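Local coordinates for general secretion pathway protein F (Vibrio cholerae, PDB 3C1Q), which is an inner-membrane component of the type II secretion system, probably required for energy-dependent export of toxins and proteases from the periplasm, here its first cytoplasmic domain, at residues G90-D93 and S94-R98; P12-A15 and L16-R19; E60-T63 and L64-L68; P45-R48 and T49-A53. One frame throughout, in Å; residues are numbered along the deposited sequence.

In the fold
Interaction 2, on helix 11-26 near the centre of this helical cytoplasmic domain, touches both interaction 4 and interaction 1. It meets interaction 4, on helix 45-59, through I17 CD1 and M50 CE, 3.8 Å apart, and through D13 and I47. It meets interaction 1, at the start of helix 92-121, in a salt bridge from R19 NH1 to E97 OE2 of 2.9 Å, beside the calcium that E97 and D101 share with E43 of the second subunit. Interaction 3, a capped turn about 19 Å from interaction 2 between centres, reaches interaction 1 by L64 on L92. Interactions 1 and 4 lie about 22 Å apart, centre to centre.

Interaction 1: G90-D93 and S94-R98; sequences GHLD and SVLER. With CA (calcium ion), chain G.
L92 and L96 form the tightly packed part of this turn: CD1 of L92 lies 3.6 Å from CG of L96, the two side chains crossing at a slant one helical turn apart. L92 carries its CG trans to the backbone N (chi1 180°), which sends its methyls along the helix to L96. Beneath them L96 N donates to L92 O over 2.8 Å, nearly straight. V83 of helix 77-89 packs on L92, while A22 and V25 of helix 11-26 pack on L96. This is the N-terminal turn of helix 92-121, with H91 at the N-cap position, just after a Schellman motif at G90 ends helix 77-89. The cap side is looser and wetter. H91 O takes a good bond from V95 N (3.2 Å), whereas its bond from S94 N is weak. A single water joins three side chains here: it sits in the plane of the H91 ring at ND1, 2.7 Å away, donates to D93 OD1, and lies 2.9 Å from S94 OG. One turn on, E97, its chain bent at chi2, brings OE2 to the calcium ion at 2.3 Å; three waters, D101 and E43 of the second subunit are also ligands. OE1 of E97 bonds to Q26 and OE2 to R19, so both carboxylate oxygens have protein partners, and the arginine's positive charge would be expected to offset part of the negative charge gathered round the metal.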
loop_
_atom_site.group_PDB
_atom_site.type_symbol
_atom_site.label_atom_id
_atom_site.label_comp_id
_atom_site.label_asym_id
_atom_site.label_seq_id
_atom_site.Cartn_x
_atom_site.Cartn_y
_atom_site.Cartn_z
ATOM N N GLY B 90 19.804 -0.535 12.549
ATOM C CA GLY B 90 19.658 0.605 11.647
ATOM C C GLY B 90 19.130 0.194 10.284
ATOM O O GLY B 90 19.400 0.849 9.276
ATOM N N HIS B 91 18.367 -0.895 10.262
ATOM C CA HIS B 91 17.753 -1.395 9.025
ATOM C C HIS B 91 16.256 -1.636 9.151
ATOM O O HIS B 91 15.715 -2.564 8.554
ATOM C CB HIS B 91 18.496 -2.645 8.562
ATOM C CG HIS B 91 19.905 -2.355 8.178
ATOM N ND1 HIS B 91 20.222 -1.655 7.037
ATOM C CD2 HIS B 91 21.077 -2.604 8.809
ATOM C CE1 HIS B 91 21.531 -1.503 6.970
ATOM N NE2 HIS B 91 22.073 -2.071 8.033
ATOM N N LEU B 92 15.567 -0.762 9.873
ATOM C CA LEU B 92 14.114 -0.920 10.026
ATOM C C LEU B 92 13.428 -0.909 8.669
ATOM O O LEU B 92 12.451 -1.639 8.439
ATOM C CB LEU B 92 13.537 0.181 10.917
ATOM C CG LEU B 92 12.018 0.156 11.165
ATOM C CD1 LEU B 92 11.611 -1.214 11.693
ATOM C CD2 LEU B 92 11.554 1.258 12.089
ATOM N N ASP B 93 13.948 -0.092 7.760
ATOM C CA ASP B 93 13.350 0.055 6.444
ATOM C C ASP B 93 13.221 -1.286 5.700
ATOM O O ASP B 93 12.142 -1.642 5.243
ATOM C CB ASP B 93 14.075 1.118 5.612
ATOM C CG ASP B 93 15.537 0.799 5.326
ATOM O OD1 ASP B 93 16.214 0.086 6.098
ATOM O OD2 ASP B 93 16.019 1.309 4.291
ATOM N N SER B 94 14.308 -2.045 5.626
ATOM C CA SER B 94 14.280 -3.320 4.890
ATOM C C SER B 94 13.545 -4.427 5.656
ATOM O O SER B 94 12.940 -5.293 5.032
ATOM C CB SER B 94 15.691 -3.781 4.523
ATOM O OG SER B 94 16.552 -3.741 5.629
ATOM N N VAL B 95 13.635 -4.420 6.982
ATOM C CA VAL B 95 12.876 -5.361 7.812
ATOM C C VAL B 95 11.376 -5.123 7.643
ATOM O O VAL B 95 10.616 -6.081 7.460
ATOM C CB VAL B 95 13.301 -5.329 9.292
ATOM C CG1 VAL B 95 12.346 -6.164 10.162
ATOM C CG2 VAL B 95 14.739 -5.858 9.452
ATOM N N LEU B 96 10.951 -3.854 7.636
ATOM C CA LEU B 96 9.539 -3.555 7.384
ATOM C C LEU B 96 9.106 -4.052 6.008
ATOM O O LEU B 96 8.008 -4.606 5.857
ATOM C CB LEU B 96 9.227 -2.059 7.561
ATOM C CG LEU B 96 9.186 -1.557 8.996
ATOM C CD1 LEU B 96 9.021 -0.050 9.016
ATOM C CD2 LEU B 96 8.059 -2.251 9.799
ATOM N N GLU B 97 9.945 -3.851 5.003
ATOM C CA GLU B 97 9.635 -4.349 3.656
ATOM C C GLU B 97 9.383 -5.856 3.706
ATOM O O GLU B 97 8.410 -6.358 3.126
ATOM C CB GLU B 97 10.773 -4.044 2.679
ATOM C CG GLU B 97 10.532 -4.557 1.254
ATOM C CD GLU B 97 9.247 -4.033 0.649
ATOM O OE1 GLU B 97 8.905 -2.835 0.888
ATOM O OE2 GLU B 97 8.572 -4.819 -0.060
ATOM N N ARG B 98 10.275 -6.586 4.369
ATOM C CA ARG B 98 10.113 -8.044 4.482
ATOM C C ARG B 98 8.851 -8.423 5.248
ATOM O O ARG B 98 8.165 -9.393 4.880
ATOM C CB ARG B 98 11.339 -8.684 5.104
ATOM C CG ARG B 98 12.547 -8.669 4.161
ATOM C CD ARG B 98 13.520 -9.787 4.473
ATOM N NE ARG B 98 14.283 -9.501 5.676
ATOM C CZ ARG B 98 15.283 -8.620 5.738
ATOM N NH1 ARG B 98 15.659 -7.927 4.662
ATOM N NH2 ARG B 98 15.916 -8.438 6.877
HETATM CA CA CA G . 8.860 -6.406 -1.659
HETATM O O HOH W 1 18.230 -1.464 5.167
HETATM O O HOH W 2 9.963 -4.623 -2.948
HETATM O O HOH W 3 11.290 -6.880 -1.403
HETATM O O HOH W 4 6.956 -5.508 -2.768
#

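Interaction 2: P12-A15 and L16-R19; sequences PDLA and LITR
With chi1 at -56°, T18 turns OG1 back over its own helix to L14 O, and L14, its CG trans to the backbone N (chi1 -176°), brings CD1 to within 3.8 Å of that hydroxyl oxygen. The pair lies one turn apart on helix 11-26, the first helix of the domain, and T18 makes the side-chain-to-backbone bond common for threonine within a helix. L14 O is gripped twice: OG1 of T18 donates over 2.8 Å from above the carbonyl plane, and T18 N donates over 3.0 Å from the opposite face. The OG1 bond gives the hydroxyl of buried T18 an acceptor and fixes its rotation. CD1 of I17 comes within 4.4 Å of L14 CD1, a looser contact, with F75 packing on both residues. D13 and L16 run side by side in the same direction, OD1 of D13 4.1 Å from L16 CD2, while the charged end of D13 forms a salt bridge with K44. L16 also packs on R19 of the second subunit. R19 bends away toward helix 92-121, where its guanidinium makes a salt bridge with E104 and a hydrogen bond to D101 beside the calcium site; at its backbone end, R19 N donates to A15 O over 3.0 Å.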
loop_
_atom_site.group_PDB
_atom_site.type_symbol
_atom_site.label_atom_id
_atom_site.label_comp_id
_atom_site.label_asym_id
_atom_site.label_seq_id
_atom_site.Cartn_x
_atom_site.Cartn_y
_atom_site.Cartn_z
ATOM N N PRO B 12 -6.138 -9.254 6.183
ATOM C CA PRO B 12 -5.997 -8.099 5.284
ATOM C C PRO B 12 -5.607 -6.796 5.964
ATOM O O PRO B 12 -4.832 -6.017 5.399
ATOM C CB PRO B 12 -7.370 -7.959 4.616
ATOM C CG PRO B 12 -8.250 -8.913 5.238
ATOM C CD PRO B 12 -7.465 -9.880 6.070
ATOM N N ASP B 13 -6.123 -6.541 7.157
ATOM C CA ASP B 13 -5.816 -5.262 7.787
ATOM C C ASP B 13 -4.389 -5.220 8.305
ATOM O O ASP B 13 -3.749 -4.174 8.253
ATOM C CB ASP B 13 -6.834 -4.909 8.847
ATOM C CG ASP B 13 -8.100 -4.319 8.243
ATOM O OD1 ASP B 13 -8.001 -3.580 7.226
ATOM O OD2 ASP B 13 -9.176 -4.598 8.792
ATOM N N LEU B 14 -3.863 -6.345 8.786
ATOM C CA LEU B 14 -2.422 -6.359 9.136
ATOM C C LEU B 14 -1.555 -6.119 7.899
ATOM O O LEU B 14 -0.594 -5.354 7.949
ATOM C CB LEU B 14 -2.003 -7.661 9.817
ATOM C CG LEU B 14 -0.538 -7.671 10.289
ATOM C CD1 LEU B 14 -0.307 -6.603 11.358
ATOM C CD2 LEU B 14 -0.171 -9.055 10.793
ATOM N N ALA B 15 -1.904 -6.755 6.783
ATOM C CA ALA B 15 -1.180 -6.581 5.529
ATOM C C ALA B 15 -1.192 -5.127 5.060
ATOM O O ALA B 15 -0.169 -4.606 4.590
ATOM C CB ALA B 15 -1.761 -7.487 4.461
ATOM N N LEU B 16 -2.342 -4.482 5.207
ATOM C CA LEU B 16 -2.509 -3.112 4.772
ATOM C C LEU B 16 -1.580 -2.216 5.578
ATOM O O LEU B 16 -0.752 -1.498 4.996
ATOM C CB LEU B 16 -3.958 -2.677 4.941
ATOM C CG LEU B 16 -4.296 -1.198 4.737
ATOM C CD1 LEU B 16 -3.906 -0.749 3.330
ATOM C CD2 LEU B 16 -5.772 -0.948 5.019
ATOM N N ILE B 17 -1.714 -2.229 6.910
ATOM C CA ILE B 17 -0.909 -1.288 7.704
ATOM C C ILE B 17 0.572 -1.590 7.587
ATOM O O ILE B 17 1.390 -0.669 7.619
ATOM C CB ILE B 17 -1.385 -1.167 9.186
ATOM C CG1 ILE B 17 -1.233 -2.498 9.941
ATOM C CG2 ILE B 17 -2.833 -0.620 9.236
ATOM C CD1 ILE B 17 -1.636 -2.454 11.474
ATOM N N THR B 18 0.941 -2.862 7.428
ATOM C CA THR B 18 2.374 -3.195 7.344
ATOM C C THR B 18 2.969 -2.694 6.012
ATOM O O THR B 18 4.061 -2.117 5.981
ATOM C CB THR B 18 2.626 -4.710 7.568
ATOM O OG1 THR B 18 2.069 -5.110 8.837
ATOM C CG2 THR B 18 4.096 -5.013 7.568
ATOM N N ARG B 19 2.209 -2.864 4.935
ATOM C CA ARG B 19 2.620 -2.342 3.622
ATOM C C ARG B 19 2.709 -0.824 3.637
ATOM O O ARG B 19 3.693 -0.256 3.189
ATOM C CB ARG B 19 1.686 -2.815 2.518
ATOM C CG ARG B 19 2.017 -2.232 1.127
ATOM C CD ARG B 19 3.395 -2.588 0.675
ATOM N NE ARG B 19 3.523 -4.031 0.425
ATOM C CZ ARG B 19 4.695 -4.647 0.269
ATOM N NH1 ARG B 19 5.822 -3.950 0.357
ATOM N NH2 ARG B 19 4.748 -5.951 0.032
#

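Interaction 3: E60-T63 and L64-L68; sequences EGYT and LSDSL
The Y62 ring meets the D66 carboxylate at its edge, near the ring plane: OD2 of D66 lies 3.4 Å from CD1 of Y62, and the two flat groups are turned 43° against each other. E60 OE1 also lies at the ring's edge, in its plane, and K57 makes a cation-pi contact with the ring. The negative oxygens thus lie toward C-H bonds at the rim, an arrangement that is probably mildly favourable. Next to the ring, S67 OG comes within 3.4 Å of Y62 CB. T63 carries the capping. Its OG1, held between the backbone N and the carbonyl carbon at chi1 52°, accepts from D66 N over 3.1 Å, the N-cap bond of the short helix 64-68. T63 and D66 cross at about a right angle, with OG1 of T63 3.1 Å from D66 CB. The carbonyl of T63 holds two donors on opposite faces of its plane: S67 N at 3.0 Å, and S67 OG at 2.8 Å, the side chain reaching back one turn. T63 thus accepts three bonds from D66 and S67 at the start of the helix, and the hydroxyl of buried S67 has its acceptor. Just before, G61 ends helix 45-59 in a Schellman motif, its positive phi (107°) letting the chain leave the helix before Y62 and T63 lead into helix 64-68. The new helix packs against helices 77-89 and 45-59: E87 receives bonds from L64 N and S65 OG, V83 and V54 pack on L64, F79 packs on L68, and V54 and K57 of helix 45-59 pack on S67.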
loop_
_atom_site.group_PDB
_atom_site.type_symbol
_atom_site.label_atom_id
_atom_site.label_comp_id
_atom_site.label_asym_id
_atom_site.label_seq_id
_atom_site.Cartn_x
_atom_site.Cartn_y
_atom_site.Cartn_z
ATOM N N GLU B 60 7.653 9.798 22.290
ATOM C CA GLU B 60 8.128 9.898 23.678
ATOM C C GLU B 60 9.448 9.150 23.922
ATOM O O GLU B 60 10.028 9.245 25.015
ATOM C CB GLU B 60 7.051 9.399 24.640
ATOM C CG GLU B 60 5.826 10.308 24.685
ATOM C CD GLU B 60 4.562 9.618 25.179
ATOM O OE1 GLU B 60 4.627 8.443 25.629
ATOM O OE2 GLU B 60 3.479 10.247 25.111
ATOM N N GLY B 61 9.925 8.427 22.906
ATOM C CA GLY B 61 11.232 7.755 22.949
ATOM C C GLY B 61 11.208 6.240 23.087
ATOM O O GLY B 61 12.266 5.585 23.113
ATOM N N TYR B 62 10.015 5.661 23.148
ATOM C CA TYR B 62 9.889 4.210 23.088
ATOM C C TYR B 62 10.222 3.745 21.689
ATOM O O TYR B 62 9.899 4.424 20.715
ATOM C CB TYR B 62 8.472 3.787 23.428
ATOM C CG TYR B 62 8.074 4.058 24.856
ATOM C CD1 TYR B 62 8.417 3.175 25.860
ATOM C CD2 TYR B 62 7.331 5.188 25.205
ATOM C CE1 TYR B 62 8.049 3.405 27.156
ATOM C CE2 TYR B 62 6.951 5.422 26.498
ATOM C CZ TYR B 62 7.310 4.526 27.482
ATOM O OH TYR B 62 6.928 4.762 28.780
ATOM N N THR B 63 10.857 2.588 21.571
ATOM C CA THR B 63 11.076 2.015 20.245
ATOM C C THR B 63 9.751 1.524 19.645
ATOM O O THR B 63 8.747 1.338 20.341
ATOM C CB THR B 63 12.057 0.852 20.281
ATOM O OG1 THR B 63 11.614 -0.077 21.275
ATOM C CG2 THR B 63 13.471 1.326 20.585
ATOM N N LEU B 64 9.741 1.349 18.339
ATOM C CA LEU B 64 8.581 0.783 17.690
ATOM C C LEU B 64 8.314 -0.620 18.228
ATOM O O LEU B 64 7.180 -0.937 18.603
ATOM C CB LEU B 64 8.756 0.762 16.180
ATOM C CG LEU B 64 7.567 0.199 15.391
ATOM C CD1 LEU B 64 6.274 0.955 15.670
ATOM C CD2 LEU B 64 7.870 0.181 13.877
ATOM N N SER B 65 9.344 -1.455 18.272
ATOM C CA SER B 65 9.205 -2.829 18.786
ATOM C C SER B 65 8.644 -2.866 20.207
ATOM O O SER B 65 7.782 -3.695 20.520
ATOM C CB SER B 65 10.547 -3.582 18.726
ATOM O OG SER B 65 11.579 -2.898 19.411
ATOM N N ASP B 66 9.108 -1.970 21.077
ATOM C CA ASP B 66 8.626 -1.970 22.459
ATOM C C ASP B 66 7.150 -1.539 22.489
ATOM O O ASP B 66 6.317 -2.158 23.169
ATOM C CB ASP B 66 9.507 -1.046 23.320
ATOM C CG ASP B 66 9.202 -1.134 24.794
ATOM O OD1 ASP B 66 8.876 -2.244 25.265
ATOM O OD2 ASP B 66 9.326 -0.098 25.485
ATOM N N SER B 67 6.835 -0.502 21.718
ATOM C CA SER B 67 5.459 0.020 21.618
ATOM C C SER B 67 4.474 -1.043 21.098
ATOM O O SER B 67 3.389 -1.205 21.646
ATOM C CB SER B 67 5.421 1.264 20.739
ATOM O OG SER B 67 6.253 2.307 21.252
ATOM N N LEU B 68 4.879 -1.796 20.076
ATOM C CA LEU B 68 4.003 -2.834 19.498
ATOM C C LEU B 68 3.663 -3.927 20.504
ATOM O O LEU B 68 2.691 -4.658 20.316
ATOM C CB LEU B 68 4.641 -3.462 18.268
ATOM C CG LEU B 68 4.928 -2.538 17.085
ATOM C CD1 LEU B 68 5.560 -3.343 15.942
ATOM C CD2 LEU B 68 3.682 -1.796 16.618
#

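Interaction 4: P45-R48 and T49-A53; sequences PRIR and TMLVA
I47 reaches along the helix to both L51 and M50, its CG2 branch doing the touching: it sits 3.7 Å from L51 CD1 and 4.1 Å from CE of M50, which is present as selenomethionine. In each pair the two side chains run alongside and point the same way. CG2, trans to the backbone N, is the branch that meets L51 CD1, while CG1 (chi1 -67°) lies beside the N. On another side of the helix T49 doubles back on P45, whose carbonyl oxygen accepts from T49 N (2.9 Å) and from T49 OG1 (3.0 Å) from opposite faces of its plane. Behind the side chains the backbone bonds hold the spacing, L51 N to I47 O and V52 N to R48 O both at 2.9 Å. Farther out, I17 of helix 11-26 packs on I47, M50 and L51, F75 and Y71 pack on M50, and V38 and A39 of helix 31-40 pack on L51. R48, bent at chi3, makes a weak hydrogen bond from NH1 to S42 O in the loop before the helix. The arrangement is the proline-led first turns of helix 45-59, whose apolar side packs into the helical bundle of the type II secretion F domain.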
loop_
_atom_site.group_PDB
_atom_site.type_symbol
_atom_site.label_atom_id
_atom_site.label_comp_id
_atom_site.label_asym_id
_atom_site.label_seq_id
_atom_site.Cartn_x
_atom_site.Cartn_y
_atom_site.Cartn_z
ATOM N N PRO B 45 -11.712 2.287 13.190
ATOM C CA PRO B 45 -11.402 3.052 14.411
ATOM C C PRO B 45 -10.428 2.392 15.407
ATOM O O PRO B 45 -9.598 3.091 15.990
ATOM C CB PRO B 45 -12.781 3.259 15.049
ATOM C CG PRO B 45 -13.703 3.305 13.885
ATOM C CD PRO B 45 -13.159 2.296 12.904
ATOM N N ARG B 46 -10.531 1.079 15.608
ATOM C CA ARG B 46 -9.669 0.384 16.569
ATOM C C ARG B 46 -8.223 0.445 16.122
ATOM O O ARG B 46 -7.299 0.541 16.943
ATOM C CB ARG B 46 -10.045 -1.093 16.706
ATOM C CG ARG B 46 -11.246 -1.402 17.561
ATOM C CD ARG B 46 -11.322 -2.922 17.798
ATOM N NE ARG B 46 -12.173 -3.295 18.913
ATOM C CZ ARG B 46 -11.788 -3.335 20.193
ATOM N NH1 ARG B 46 -10.550 -2.995 20.561
ATOM N NH2 ARG B 46 -12.646 -3.712 21.118
ATOM N N ILE B 47 -8.032 0.335 14.812
ATOM C CA ILE B 47 -6.691 0.332 14.241
ATOM C C ILE B 47 -6.110 1.738 14.323
ATOM O O ILE B 47 -4.947 1.901 14.697
ATOM C CB ILE B 47 -6.683 -0.185 12.803
ATOM C CG1 ILE B 47 -7.041 -1.679 12.791
ATOM C CG2 ILE B 47 -5.297 0.055 12.161
ATOM C CD1 ILE B 47 -7.168 -2.282 11.403
ATOM N N ARG B 48 -6.926 2.748 13.998
ATOM C CA ARG B 48 -6.512 4.147 14.144
ATOM C C ARG B 48 -6.060 4.443 15.578
ATOM O O ARG B 48 -4.987 5.000 15.815
ATOM C CB ARG B 48 -7.638 5.096 13.725
ATOM C CG ARG B 48 -7.222 6.562 13.750
ATOM C CD ARG B 48 -8.242 7.448 13.052
ATOM N NE ARG B 48 -9.551 7.312 13.674
ATOM C CZ ARG B 48 -10.604 6.654 13.173
ATOM N NH1 ARG B 48 -10.565 6.025 11.990
ATOM N NH2 ARG B 48 -11.731 6.629 13.879
ATOM N N THR B 49 -6.861 4.028 16.540
ATOM C CA THR B 49 -6.522 4.230 17.946
ATOM C C THR B 49 -5.174 3.628 18.303
ATOM O O THR B 49 -4.357 4.252 18.987
ATOM C CB THR B 49 -7.593 3.560 18.817
ATOM O OG1 THR B 49 -8.820 4.248 18.603
ATOM C CG2 THR B 49 -7.223 3.619 20.275
HETATM N N MSE B 50 -4.969 2.395 17.860
HETATM C CA MSE B 50 -3.737 1.668 18.128
HETATM C C MSE B 50 -2.558 2.400 17.530
HETATM O O MSE B 50 -1.562 2.601 18.209
HETATM C CB MSE B 50 -3.813 0.262 17.535
HETATM C CG MSE B 50 -2.525 -0.526 17.599
HETATM SE SE MSE B 50 -2.834 -2.316 16.891
HETATM C CE MSE B 50 -2.970 -1.862 14.979
ATOM N N LEU B 51 -2.684 2.825 16.278
ATOM C CA LEU B 51 -1.574 3.507 15.586
ATOM C C LEU B 51 -1.255 4.881 16.180
ATOM O O LEU B 51 -0.083 5.264 16.287
ATOM C CB LEU B 51 -1.848 3.588 14.089
ATOM C CG LEU B 51 -1.806 2.209 13.415
ATOM C CD1 LEU B 51 -2.311 2.303 11.988
ATOM C CD2 LEU B 51 -0.402 1.604 13.480
ATOM N N VAL B 52 -2.277 5.605 16.615
ATOM C CA VAL B 52 -2.054 6.893 17.259
ATOM C C VAL B 52 -1.313 6.675 18.586
ATOM O O VAL B 52 -0.379 7.417 18.918
ATOM C CB VAL B 52 -3.398 7.643 17.447
ATOM C CG1 VAL B 52 -3.258 8.862 18.361
ATOM C CG2 VAL B 52 -3.933 8.089 16.090
ATOM N N ALA B 53 -1.712 5.645 19.324
ATOM C CA ALA B 53 -1.097 5.322 20.604
ATOM C C ALA B 53 0.363 4.910 20.419
ATOM O O ALA B 53 1.231 5.350 21.150
ATOM C CB ALA B 53 -1.894 4.204 21.324
#